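Local coordinates for protein glutaconate CoA-transferase subunit A (Acidaminococcus fermentans, PDB 1POI) that catalyses the transfer of coenzyme A from acetyl-CoA to glutaconate or (R)-2-hydroxyglutarate in the fermentative breakdown of glutamate, at residues I43-G48 / R65-I70; I176-Q181 / S247-L252; E212-D217 / V237-Y242. All blocks are in the same frame, centred on the assembly; numbering follows the deposited sequence.

Interaction 1. Residues I43-G48 / R65-I70; sequences ITDLTG and RVKAYI
Strand 68-70 and the weakly bonded strand 46-48 lie side by side in the parallel, Rossmann-like sheet, and helix 55-62 makes the connection between them, a beta-alpha-beta crossover. Arg65 gives up the most surface. Its chain bends at chi2 (-71°) so that the guanidinium turns back to the loop before strand 46-48, and NH1 meets Ile43 O at 2.8 Å. The oxygen sits at the edge of the guanidinium, in its plane, while the N-H comes from above the carbonyl plane of Ile43. NH2 takes Leu39 O at the carbonyl end of helix 32-40, so one planar group ties the helix to the loop that follows it. An alanine here would remove both bonds and would probably loosen the loop against the start of the second strand. The backbone then takes over: Leu46 N donates to Arg65 O (3.1 Å), and Leu46 O accepts Lys67 N (2.9 Å). Lys67, at a corner in the chain, lays its CG 3.6 Å from Asp45 OD1, crossing that side chain at about a right angle, before NZ goes on to Asp144 O. Next along, Thr47 CA makes a CA-H...O contact, with Thr47 CA 3.2 Å from Ala68 O. Thr47 OG1 lies beside the Ala68 methyl. The pairing closes with Ile70 N donating to Gly48 O at 2.9 Å, almost along the C=O axis.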
ATOM      1  N   ILE A  43     -10.594  10.486  40.223  1.00 16.07           N
ATOM      2  CA  ILE A  43     -10.816  11.755  39.541  1.00 14.10           C
ATOM      3  C   ILE A  43     -12.309  11.985  39.543  1.00 14.77           C
ATOM      4  O   ILE A  43     -13.059  11.041  39.328  1.00 17.58           O
ATOM      5  CB  ILE A  43     -10.237  11.715  38.156  1.00 11.11           C
ATOM      6  CG1 ILE A  43      -8.732  11.922  38.287  1.00  8.41           C
ATOM      7  CG2 ILE A  43     -10.883  12.767  37.275  1.00 14.03           C
ATOM      8  CD1 ILE A  43      -7.949  11.429  37.137  1.00  9.89           C
ATOM      9  N   THR A  44     -12.744  13.212  39.829  1.00 14.57           N
ATOM     10  CA  THR A  44     -14.172  13.477  39.921  1.00 14.95           C
ATOM     11  C   THR A  44     -14.576  14.909  39.561  1.00 16.72           C
ATOM     12  O   THR A  44     -13.739  15.741  39.204  1.00 14.43           O
ATOM     13  CB  THR A  44     -14.637  13.107  41.364  1.00 17.40           C
ATOM     14  OG1 THR A  44     -16.011  13.492  41.591  1.00 20.26           O
ATOM     15  CG2 THR A  44     -13.706  13.753  42.399  1.00 15.50           C
ATOM     16  N   ASP A  45     -15.869  15.187  39.662  1.00 19.15           N
ATOM     17  CA  ASP A  45     -16.406  16.507  39.373  1.00 25.21           C
ATOM     18  C   ASP A  45     -15.914  17.021  38.024  1.00 24.57           C
ATOM     19  O   ASP A  45     -15.312  18.090  37.914  1.00 24.46           O
ATOM     20  CB  ASP A  45     -16.089  17.497  40.514  1.00 32.37           C
ATOM     21  CG  ASP A  45     -17.089  17.403  41.673  1.00 38.88           C
ATOM     22  OD1 ASP A  45     -18.261  17.814  41.481  1.00 40.39           O
ATOM     23  OD2 ASP A  45     -16.712  16.922  42.777  1.00 43.71           O
ATOM     24  N   LEU A  46     -16.144  16.195  37.012  1.00 23.98           N
ATOM     25  CA  LEU A  46     -15.795  16.472  35.631  1.00 16.21           C
ATOM     26  C   LEU A  46     -17.054  16.969  34.924  1.00 14.66           C
ATOM     27  O   LEU A  46     -18.185  16.636  35.312  1.00 16.21           O
ATOM     28  CB  LEU A  46     -15.366  15.164  34.975  1.00 15.79           C
ATOM     29  CG  LEU A  46     -13.940  14.618  35.047  1.00 14.70           C
ATOM     30  CD1 LEU A  46     -13.190  15.143  36.241  1.00 11.44           C
ATOM     31  CD2 LEU A  46     -14.009  13.090  35.044  1.00 12.60           C
ATOM     32  N   THR A  47     -16.861  17.809  33.921  1.00 10.99           N
ATOM     33  CA  THR A  47     -17.974  18.303  33.113  1.00  8.70           C
ATOM     34  C   THR A  47     -17.509  17.930  31.703  1.00  6.46           C
ATOM     35  O   THR A  47     -16.312  17.643  31.484  1.00  2.44           O
ATOM     36  CB  THR A  47     -18.191  19.878  33.269  1.00  8.95           C
ATOM     37  OG1 THR A  47     -18.877  20.166  34.490  1.00 14.01           O
ATOM     38  CG2 THR A  47     -19.039  20.452  32.173  1.00  5.29           C
ATOM     39  N   GLY A  48     -18.442  17.875  30.762  1.00  4.90           N
ATOM     40  CA  GLY A  48     -18.068  17.579  29.403  1.00  4.27           C
ATOM     41  C   GLY A  48     -19.254  17.416  28.500  1.00  9.73           C
ATOM     42  O   GLY A  48     -20.411  17.374  28.949  1.00 10.32           O
ATOM     43  N   ARG A  65     -18.867  10.529  39.023  1.00 15.64           N
ATOM     44  CA  ARG A  65     -17.768  11.436  38.685  1.00 13.93           C
ATOM     45  C   ARG A  65     -18.140  12.613  37.772  1.00 13.40           C
ATOM     46  O   ARG A  65     -17.247  13.286  37.258  1.00 17.93           O
ATOM     47  CB  ARG A  65     -16.611  10.689  38.012  1.00 11.55           C
ATOM     48  CG  ARG A  65     -16.202   9.394  38.648  1.00 10.94           C
ATOM     49  CD  ARG A  65     -15.513   9.539  39.972  1.00  2.00           C
ATOM     50  NE  ARG A  65     -15.220   8.213  40.540  1.00  4.82           N
ATOM     51  CZ  ARG A  65     -14.010   7.654  40.557  1.00  6.07           C
ATOM     52  NH1 ARG A  65     -12.972   8.296  40.046  1.00  9.26           N
ATOM     53  NH2 ARG A  65     -13.829   6.438  41.055  1.00  5.02           N
ATOM     54  N   VAL A  66     -19.415  12.922  37.611  1.00 11.70           N
ATOM     55  CA  VAL A  66     -19.784  14.001  36.711  1.00 14.55           C
ATOM     56  C   VAL A  66     -20.655  15.064  37.380  1.00 17.88           C
ATOM     57  O   VAL A  66     -21.749  14.768  37.884  1.00 19.27           O
ATOM     58  CB  VAL A  66     -20.466  13.419  35.440  1.00 15.92           C
ATOM     59  CG1 VAL A  66     -20.957  14.517  34.534  1.00 19.59           C
ATOM     60  CG2 VAL A  66     -19.483  12.530  34.682  1.00 15.53           C
ATOM     61  N   LYS A  67     -20.158  16.304  37.353  1.00 17.91           N
ATOM     62  CA  LYS A  67     -20.804  17.470  37.971  1.00 14.25           C
ATOM     63  C   LYS A  67     -21.928  17.963  37.081  1.00 14.62           C
ATOM     64  O   LYS A  67     -23.039  18.200  37.532  1.00 15.69           O
ATOM     65  CB  LYS A  67     -19.741  18.556  38.182  1.00 16.55           C
ATOM     66  CG  LYS A  67     -20.139  19.714  39.091  1.00 19.65           C
ATOM     67  CD  LYS A  67     -18.977  20.699  39.332  1.00 18.27           C
ATOM     68  CE  LYS A  67     -18.662  21.550  38.095  1.00 22.99           C
ATOM     69  NZ  LYS A  67     -17.715  22.701  38.378  1.00 24.59           N
ATOM     70  N   ALA A  68     -21.631  18.087  35.796  1.00 16.76           N
ATOM     71  CA  ALA A  68     -22.604  18.515  34.800  1.00 16.85           C
ATOM     72  C   ALA A  68     -22.249  17.746  33.534  1.00 18.62           C
ATOM     73  O   ALA A  68     -21.059  17.565  33.214  1.00 20.37           O
ATOM     74  CB  ALA A  68     -22.490  20.002  34.560  1.00 18.73           C
ATOM     75  N   TYR A  69     -23.270  17.301  32.818  1.00 17.66           N
ATOM     76  CA  TYR A  69     -23.084  16.516  31.606  1.00 17.18           C
ATOM     77  C   TYR A  69     -23.899  17.150  30.486  1.00 18.00           C
ATOM     78  O   TYR A  69     -25.104  17.404  30.662  1.00 17.21           O
ATOM     79  CB  TYR A  69     -23.567  15.096  31.903  1.00 18.92           C
ATOM     80  CG  TYR A  69     -23.552  14.126  30.758  1.00 21.42           C
ATOM     81  CD1 TYR A  69     -22.352  13.751  30.131  1.00 20.42           C
ATOM     82  CD2 TYR A  69     -24.743  13.548  30.315  1.00 21.52           C
ATOM     83  CE1 TYR A  69     -22.352  12.818  29.089  1.00 20.40           C
ATOM     84  CE2 TYR A  69     -24.754  12.626  29.289  1.00 21.60           C
ATOM     85  CZ  TYR A  69     -23.565  12.260  28.678  1.00 20.70           C
ATOM     86  OH  TYR A  69     -23.612  11.325  27.673  1.00 20.97           O
ATOM     87  N   ILE A  70     -23.229  17.473  29.372  1.00 15.43           N
ATOM     88  CA  ILE A  70     -23.884  18.108  28.220  1.00 15.91           C
ATOM     89  C   ILE A  70     -24.234  16.945  27.288  1.00 16.82           C
ATOM     90  O   ILE A  70     -23.359  16.295  26.715  1.00 18.00           O
ATOM     91  CB  ILE A  70     -22.957  19.197  27.520  1.00 15.34           C
ATOM     92  CG1 ILE A  70     -22.258  20.104  28.560  1.00  9.17           C
ATOM     93  CG2 ILE A  70     -23.788  20.087  26.589  1.00 12.13           C
ATOM     94  CD1 ILE A  70     -23.181  20.791  29.550  1.00  2.00           C
TER

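Interaction 2. Residues I176-Q181 / S247-L252; sequences IIHAQQ and SQCYGL
Gln180 NE2 is gripped across this contact by one hydrogen bond, to Tyr250 O at 3.2 Å. The N-H is somewhat bent (140°). It meets the oxygen in the carbonyl plane, on a lone pair, although that oxygen lies 27° out of the plane of the glutamine amide. At the other end of the amide, OE1 accepts the backbone N-H of Trp191. Held at both ends, the group has its flip settled. Two torsions carry it there: CG lies anti to the carbonyl carbon, and the chain then bends at chi2 (83°). The bend brings Gln180 CG to 3.5 Å from Leu252 CD1, the two side chains sliding past each other in opposite directions. Cys249 SG packs beside the amide, 3.7 Å from Gln180 NE2, and also meets the His178 ring at its edge, 5.3 Å from the centroid. The imidazole is fixed through ND1, which is hydrogen-bonded to Thr210 OG1. On the loop side, Leu252 N bonds to Cys249 O (2.9 Å), closing a turn close to type II, with Gly251 taking the positive phi. Through Gln248 this loop also bonds to the chain of another protein. Gln180 itself begins a classic beta bulge, sharing Arg189 with Gln181. The contact therefore lies where strand 174-179, flanked by strands 19-22 and 206-211, leaves the parallel sheet, against the loop that runs from strand 236-239 to helix 257-266.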
ATOM      1  N   ILE A 176      -9.239  13.263  25.408  1.00 12.88           N
ATOM      2  CA  ILE A 176      -8.682  11.905  25.432  1.00 12.05           C
ATOM      3  C   ILE A 176      -9.231  11.140  24.243  1.00 11.93           C
ATOM      4  O   ILE A 176     -10.458  11.032  24.084  1.00 10.91           O
ATOM      5  CB  ILE A 176      -9.002  11.169  26.752  1.00 10.91           C
ATOM      6  CG1 ILE A 176      -8.395  11.952  27.935  1.00 10.89           C
ATOM      7  CG2 ILE A 176      -8.412   9.762  26.716  1.00 10.25           C
ATOM      8  CD1 ILE A 176      -9.014  11.678  29.276  1.00  7.63           C
ATOM      9  N   ILE A 177      -8.324  10.693  23.366  1.00 10.90           N
ATOM     10  CA  ILE A 177      -8.691   9.938  22.160  1.00 10.85           C
ATOM     11  C   ILE A 177      -7.829   8.665  21.940  1.00 11.17           C
ATOM     12  O   ILE A 177      -6.663   8.589  22.372  1.00  7.72           O
ATOM     13  CB  ILE A 177      -8.631  10.834  20.866  1.00  9.82           C
ATOM     14  CG1 ILE A 177      -7.187  11.120  20.467  1.00  6.59           C
ATOM     15  CG2 ILE A 177      -9.403  12.129  21.053  1.00  6.59           C
ATOM     16  CD1 ILE A 177      -7.090  12.113  19.332  1.00 11.99           C
ATOM     17  N   HIS A 178      -8.399   7.671  21.262  1.00  9.65           N
ATOM     18  CA  HIS A 178      -7.669   6.435  21.007  1.00 11.14           C
ATOM     19  C   HIS A 178      -7.357   6.259  19.514  1.00 12.76           C
ATOM     20  O   HIS A 178      -8.253   6.294  18.682  1.00 16.75           O
ATOM     21  CB  HIS A 178      -8.466   5.233  21.520  1.00 10.75           C
ATOM     22  CG  HIS A 178      -7.698   3.958  21.462  1.00  8.96           C
ATOM     23  ND1 HIS A 178      -6.634   3.706  22.295  1.00 13.13           N
ATOM     24  CD2 HIS A 178      -7.726   2.943  20.573  1.00 14.49           C
ATOM     25  CE1 HIS A 178      -6.026   2.599  21.913  1.00 16.06           C
ATOM     26  NE2 HIS A 178      -6.671   2.117  20.868  1.00 18.90           N
ATOM     27  N   ALA A 179      -6.103   6.025  19.173  1.00 11.15           N
ATOM     28  CA  ALA A 179      -5.747   5.891  17.775  1.00 10.31           C
ATOM     29  C   ALA A 179      -4.921   4.638  17.514  1.00 13.66           C
ATOM     30  O   ALA A 179      -4.387   4.039  18.453  1.00 14.15           O
ATOM     31  CB  ALA A 179      -4.985   7.113  17.355  1.00 13.71           C
ATOM     32  N   GLN A 180      -4.772   4.264  16.241  1.00 12.66           N
ATOM     33  CA  GLN A 180      -4.019   3.062  15.894  1.00 11.03           C
ATOM     34  C   GLN A 180      -2.516   3.208  15.947  1.00 11.34           C
ATOM     35  O   GLN A 180      -1.821   2.253  16.284  1.00 14.84           O
ATOM     36  CB  GLN A 180      -4.440   2.499  14.545  1.00  6.03           C
ATOM     37  CG  GLN A 180      -5.864   2.000  14.516  1.00  4.42           C
ATOM     38  CD  GLN A 180      -6.823   3.121  14.283  1.00  8.09           C
ATOM     39  OE1 GLN A 180      -6.439   4.284  14.322  1.00 15.75           O
ATOM     40  NE2 GLN A 180      -8.052   2.797  13.963  1.00  9.74           N
ATOM     41  N   GLN A 181      -2.001   4.382  15.612  1.00 12.51           N
ATOM     42  CA  GLN A 181      -0.545   4.599  15.655  1.00 13.65           C
ATOM     43  C   GLN A 181      -0.217   6.042  16.046  1.00 12.65           C
ATOM     44  O   GLN A 181      -0.977   6.980  15.727  1.00 13.58           O
ATOM     45  CB  GLN A 181       0.098   4.310  14.292  1.00 13.52           C
ATOM     46  CG  GLN A 181      -0.229   2.968  13.672  1.00  9.50           C
ATOM     47  CD  GLN A 181       0.198   2.909  12.232  1.00 11.04           C
ATOM     48  OE1 GLN A 181      -0.435   3.521  11.368  1.00 12.03           O
ATOM     49  NE2 GLN A 181       1.287   2.196  11.958  1.00  9.10           N
ATOM     50  N   SER A 247     -14.923  -1.665  22.450  1.00 19.70           N
ATOM     51  CA  SER A 247     -15.427  -1.042  21.236  1.00 16.39           C
ATOM     52  C   SER A 247     -14.525  -1.328  20.044  1.00 16.47           C
ATOM     53  O   SER A 247     -13.365  -1.755  20.212  1.00 14.42           O
ATOM     54  CB  SER A 247     -15.617   0.456  21.447  1.00 13.98           C
ATOM     55  OG  SER A 247     -14.376   1.099  21.607  1.00 11.06           O
ATOM     56  N   GLN A 248     -15.078  -1.122  18.846  1.00 15.28           N
ATOM     57  CA  GLN A 248     -14.355  -1.355  17.582  1.00 14.84           C
ATOM     58  C   GLN A 248     -13.148  -0.440  17.454  1.00 14.92           C
ATOM     59  O   GLN A 248     -12.973   0.499  18.219  1.00 21.29           O
ATOM     60  CB  GLN A 248     -15.270  -1.123  16.369  1.00  7.35           C
ATOM     61  CG  GLN A 248     -16.599  -1.773  16.509  1.00  9.28           C
ATOM     62  CD  GLN A 248     -17.436  -1.635  15.295  1.00 13.77           C
ATOM     63  OE1 GLN A 248     -18.199  -0.673  15.148  1.00 14.03           O
ATOM     64  NE2 GLN A 248     -17.330  -2.611  14.397  1.00 19.47           N
ATOM     65  N   CYS A 249     -12.318  -0.725  16.476  1.00  9.96           N
ATOM     66  CA  CYS A 249     -11.167   0.077  16.224  1.00  8.41           C
ATOM     67  C   CYS A 249     -10.757  -0.358  14.842  1.00 12.50           C
ATOM     68  O   CYS A 249     -10.079  -1.386  14.652  1.00 14.28           O
ATOM     69  CB  CYS A 249     -10.099  -0.196  17.249  1.00  6.41           C
ATOM     70  SG  CYS A 249      -8.581   0.668  16.925  1.00  9.58           S
ATOM     71  N   TYR A 250     -11.290   0.393  13.881  1.00 11.29           N
ATOM     72  CA  TYR A 250     -11.092   0.207  12.461  1.00  9.82           C
ATOM     73  C   TYR A 250      -9.774  -0.423  12.023  1.00 10.83           C
ATOM     74  O   TYR A 250      -8.695   0.055  12.363  1.00 11.39           O
ATOM     75  CB  TYR A 250     -11.286   1.555  11.760  1.00 12.00           C
ATOM     76  CG  TYR A 250     -11.305   1.470  10.249  1.00 11.68           C
ATOM     77  CD1 TYR A 250     -10.116   1.451   9.523  1.00 10.85           C
ATOM     78  CD2 TYR A 250     -12.509   1.353   9.548  1.00 11.04           C
ATOM     79  CE1 TYR A 250     -10.119   1.308   8.159  1.00  6.43           C
ATOM     80  CE2 TYR A 250     -12.518   1.211   8.161  1.00  6.67           C
ATOM     81  CZ  TYR A 250     -11.321   1.188   7.485  1.00  6.61           C
ATOM     82  OH  TYR A 250     -11.294   1.016   6.117  1.00 15.11           O
ATOM     83  N   GLY A 251      -9.876  -1.512  11.265  1.00 11.44           N
ATOM     84  CA  GLY A 251      -8.701  -2.170  10.732  1.00 11.00           C
ATOM     85  C   GLY A 251      -7.942  -3.005  11.722  1.00 14.96           C
ATOM     86  O   GLY A 251      -6.950  -3.650  11.363  1.00 14.21           O
ATOM     87  N   LEU A 252      -8.387  -3.001  12.974  1.00 15.80           N
ATOM     88  CA  LEU A 252      -7.712  -3.791  13.980  1.00 15.53           C
ATOM     89  C   LEU A 252      -8.594  -4.842  14.640  1.00 16.04           C
ATOM     90  O   LEU A 252      -8.245  -6.023  14.649  1.00 18.23           O
ATOM     91  CB  LEU A 252      -7.060  -2.893  15.024  1.00 12.51           C
ATOM     92  CG  LEU A 252      -5.808  -2.184  14.514  1.00 14.43           C
ATOM     93  CD1 LEU A 252      -5.266  -1.264  15.578  1.00 18.47           C
ATOM     94  CD2 LEU A 252      -4.750  -3.182  14.123  1.00 10.95           C
TER

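Interaction 3. Residues E212-D217 / V237-Y242; sequences EEIISD and VVLAPY
Segments 212-214 and 237-242 run roughly against each other, 145° apart end to end, and come nearest at Glu212 and Pro241, whose CA atoms are 4.4 Å apart. They meet at the margin of the Rossmann-like parallel sheet: strand 236-239 is its outermost strand on this side within the chain, whereas at Glu212 the chain turns a corner out of strand 206-211 into the small mixed sheet that holds the weakly bonded strand 213-214. No backbone-to-backbone hydrogen bond joins the two segments; side chains make the contact. Glu212 has the largest share. Its CB sets out away from the second segment, but the chain bends at chi2 (-75°) and brings the carboxylate back to the loop after strand 236-239. There OE1 accepts Tyr242 N at 2.7 Å in a nearly straight bond (169°), using its syn lone pair. OE2 is hydrogen-bonded to Tyr253 OH and His178 NE2; so many polar partners would be expected to favour the ionised carboxylate. The ring of Tyr242 stacks on that of Tyr253. From strand 237-239, Leu239 reaches over with CG anti to its backbone N, and CD1 rests 3.2 Å from Glu212 O and beside Glu213 CA. Ile214 points back at the strand and is also packed by Met314 of a neighbouring subunit, another copy of this protein. Its CD1 meets Val237 CG1 tip to tip at 4.0 Å and touches Leu239 CB at 3.9 Å.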
ATOM      1  N   GLU A 212      -2.578   2.006  19.812  1.00 14.72           N
ATOM      2  CA  GLU A 212      -2.322   0.573  19.691  1.00  8.59           C
ATOM      3  C   GLU A 212      -0.856   0.324  19.513  1.00  9.86           C
ATOM      4  O   GLU A 212      -0.334  -0.706  19.915  1.00 14.07           O
ATOM      5  CB  GLU A 212      -3.060   0.026  18.482  1.00  9.35           C
ATOM      6  CG  GLU A 212      -4.551   0.177  18.544  1.00 10.55           C
ATOM      7  CD  GLU A 212      -5.180  -0.808  19.497  1.00 13.24           C
ATOM      8  OE1 GLU A 212      -4.516  -1.794  19.856  1.00 15.89           O
ATOM      9  OE2 GLU A 212      -6.347  -0.610  19.879  1.00 14.06           O
ATOM     10  N   GLU A 213      -0.201   1.209  18.789  1.00 11.47           N
ATOM     11  CA  GLU A 213       1.225   1.079  18.598  1.00 13.35           C
ATOM     12  C   GLU A 213       1.894   2.419  18.410  1.00 10.22           C
ATOM     13  O   GLU A 213       1.260   3.400  18.045  1.00  9.84           O
ATOM     14  CB  GLU A 213       1.538   0.165  17.432  1.00 20.45           C
ATOM     15  CG  GLU A 213       0.751   0.486  16.197  1.00 25.76           C
ATOM     16  CD  GLU A 213       1.075  -0.452  15.066  1.00 27.80           C
ATOM     17  OE1 GLU A 213       2.190  -1.037  15.081  1.00 23.30           O
ATOM     18  OE2 GLU A 213       0.203  -0.589  14.173  1.00 30.25           O
ATOM     19  N   ILE A 214       3.193   2.417  18.647  1.00  8.95           N
ATOM     20  CA  ILE A 214       4.034   3.583  18.556  1.00 11.51           C
ATOM     21  C   ILE A 214       5.098   3.301  17.506  1.00 15.17           C
ATOM     22  O   ILE A 214       5.751   2.249  17.551  1.00 17.66           O
ATOM     23  CB  ILE A 214       4.732   3.841  19.957  1.00 11.49           C
ATOM     24  CG1 ILE A 214       3.672   4.193  21.019  1.00 12.17           C
ATOM     25  CG2 ILE A 214       5.816   4.920  19.860  1.00  5.34           C
ATOM     26  CD1 ILE A 214       4.230   4.494  22.395  1.00 12.86           C
ATOM     27  N   ILE A 215       5.248   4.210  16.545  1.00 17.22           N
ATOM     28  CA  ILE A 215       6.283   4.073  15.512  1.00 18.01           C
ATOM     29  C   ILE A 215       7.233   5.278  15.574  1.00 18.92           C
ATOM     30  O   ILE A 215       6.860   6.355  16.076  1.00 18.65           O
ATOM     31  CB  ILE A 215       5.698   3.936  14.079  1.00 18.06           C
ATOM     32  CG1 ILE A 215       4.461   4.810  13.900  1.00 16.07           C
ATOM     33  CG2 ILE A 215       5.363   2.477  13.776  1.00 20.66           C
ATOM     34  CD1 ILE A 215       4.034   4.922  12.460  1.00 13.48           C
ATOM     35  N   SER A 216       8.455   5.099  15.081  1.00 16.30           N
ATOM     36  CA  SER A 216       9.446   6.155  15.100  1.00 15.04           C
ATOM     37  C   SER A 216       8.965   7.376  14.369  1.00 20.06           C
ATOM     38  O   SER A 216       8.090   7.289  13.512  1.00 23.80           O
ATOM     39  CB  SER A 216      10.749   5.687  14.467  1.00 15.40           C
ATOM     40  OG  SER A 216      10.626   5.529  13.068  1.00 15.81           O
ATOM     41  N   ASP A 217       9.574   8.515  14.670  1.00 24.84           N
ATOM     42  CA  ASP A 217       9.192   9.760  14.024  1.00 25.11           C
ATOM     43  C   ASP A 217       9.563   9.672  12.582  1.00 24.87           C
ATOM     44  O   ASP A 217       8.769  10.061  11.737  1.00 27.45           O
ATOM     45  CB  ASP A 217       9.890  10.962  14.647  1.00 26.65           C
ATOM     46  CG  ASP A 217       9.439  11.228  16.059  1.00 25.56           C
ATOM     47  OD1 ASP A 217       8.211  11.228  16.331  1.00 21.15           O
ATOM     48  OD2 ASP A 217      10.341  11.439  16.889  1.00 28.75           O
ATOM     49  N   VAL A 237       1.492  10.509  25.054  1.00 16.02           N
ATOM     50  CA  VAL A 237       1.327   9.354  24.162  1.00 15.37           C
ATOM     51  C   VAL A 237       1.473   8.111  25.027  1.00 15.06           C
ATOM     52  O   VAL A 237       2.503   7.924  25.677  1.00 14.09           O
ATOM     53  CB  VAL A 237       2.398   9.284  23.040  1.00 14.38           C
ATOM     54  CG1 VAL A 237       2.307   7.954  22.337  1.00 18.03           C
ATOM     55  CG2 VAL A 237       2.178  10.366  22.017  1.00 13.64           C
ATOM     56  N   VAL A 238       0.444   7.271  25.036  1.00 15.90           N
ATOM     57  CA  VAL A 238       0.456   6.043  25.840  1.00 17.96           C
ATOM     58  C   VAL A 238       0.173   4.773  25.012  1.00 16.53           C
ATOM     59  O   VAL A 238      -0.845   4.683  24.322  1.00 15.33           O
ATOM     60  CB  VAL A 238      -0.613   6.120  26.982  1.00 19.45           C
ATOM     61  CG1 VAL A 238      -0.482   4.933  27.902  1.00 17.30           C
ATOM     62  CG2 VAL A 238      -0.496   7.424  27.757  1.00 19.60           C
ATOM     63  N   LEU A 239       1.059   3.787  25.095  1.00 16.90           N
ATOM     64  CA  LEU A 239       0.865   2.527  24.358  1.00 17.35           C
ATOM     65  C   LEU A 239      -0.195   1.691  25.068  1.00 13.46           C
ATOM     66  O   LEU A 239       0.011   1.270  26.188  1.00 18.15           O
ATOM     67  CB  LEU A 239       2.181   1.741  24.279  1.00 16.35           C
ATOM     68  CG  LEU A 239       2.228   0.509  23.360  1.00 21.31           C
ATOM     69  CD1 LEU A 239       1.590   0.805  22.014  1.00 18.81           C
ATOM     70  CD2 LEU A 239       3.670   0.037  23.147  1.00 20.03           C
ATOM     71  N   ALA A 240      -1.351   1.515  24.453  1.00 12.10           N
ATOM     72  CA  ALA A 240      -2.419   0.732  25.048  1.00 10.75           C
ATOM     73  C   ALA A 240      -3.166  -0.146  24.038  1.00 12.88           C
ATOM     74  O   ALA A 240      -4.194   0.276  23.482  1.00 11.47           O
ATOM     75  CB  ALA A 240      -3.375   1.614  25.750  1.00  4.15           C
ATOM     76  N   PRO A 241      -2.638  -1.369  23.771  1.00 12.61           N
ATOM     77  CA  PRO A 241      -3.192  -2.366  22.851  1.00 13.40           C
ATOM     78  C   PRO A 241      -4.612  -2.731  23.229  1.00 15.81           C
ATOM     79  O   PRO A 241      -4.868  -3.099  24.366  1.00 19.60           O
ATOM     80  CB  PRO A 241      -2.260  -3.543  23.037  1.00 12.50           C
ATOM     81  CG  PRO A 241      -0.945  -2.869  23.222  1.00 14.64           C
ATOM     82  CD  PRO A 241      -1.286  -1.771  24.201  1.00 11.85           C
ATOM     83  N   TYR A 242      -5.513  -2.691  22.248  1.00 16.51           N
ATOM     84  CA  TYR A 242      -6.934  -2.965  22.437  1.00 16.72           C
ATOM     85  C   TYR A 242      -7.514  -1.994  23.443  1.00 19.19           C
ATOM     86  O   TYR A 242      -8.538  -2.285  24.072  1.00 22.69           O
ATOM     87  CB  TYR A 242      -7.207  -4.408  22.899  1.00 15.65           C
ATOM     88  CG  TYR A 242      -6.735  -5.464  21.942  1.00 10.35           C
ATOM     89  CD1 TYR A 242      -5.418  -5.903  21.994  1.00 12.24           C
ATOM     90  CD2 TYR A 242      -7.583  -6.000  20.958  1.00 11.50           C
ATOM     91  CE1 TYR A 242      -4.924  -6.848  21.095  1.00 11.71           C
ATOM     92  CE2 TYR A 242      -7.093  -6.963  20.036  1.00 13.05           C
ATOM     93  CZ  TYR A 242      -5.748  -7.371  20.126  1.00 13.27           C
ATOM     94  OH  TYR A 242      -5.169  -8.271  19.255  1.00 22.16           O
TER

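In the fold
All three contacts reach one parallel sheet, but not at one place on it. Interaction 1 lies across the chain's centre from the other two, its centre 24 Å from that of interaction 2 and 28 Å from that of interaction 3, with no touch to either. Interactions 2 and 3, by contrast, are 11 Å apart between centres and joined directly: His178 NE2 lies 2.9 Å from Glu212 OE2, and Ala179 O 3.0 Å from Glu212 N. Along the chain, interaction 3 is nested inside the loop that interaction 2 closes. A bound copper ion is about 7 Å from the Ile43 side chain of interaction 1.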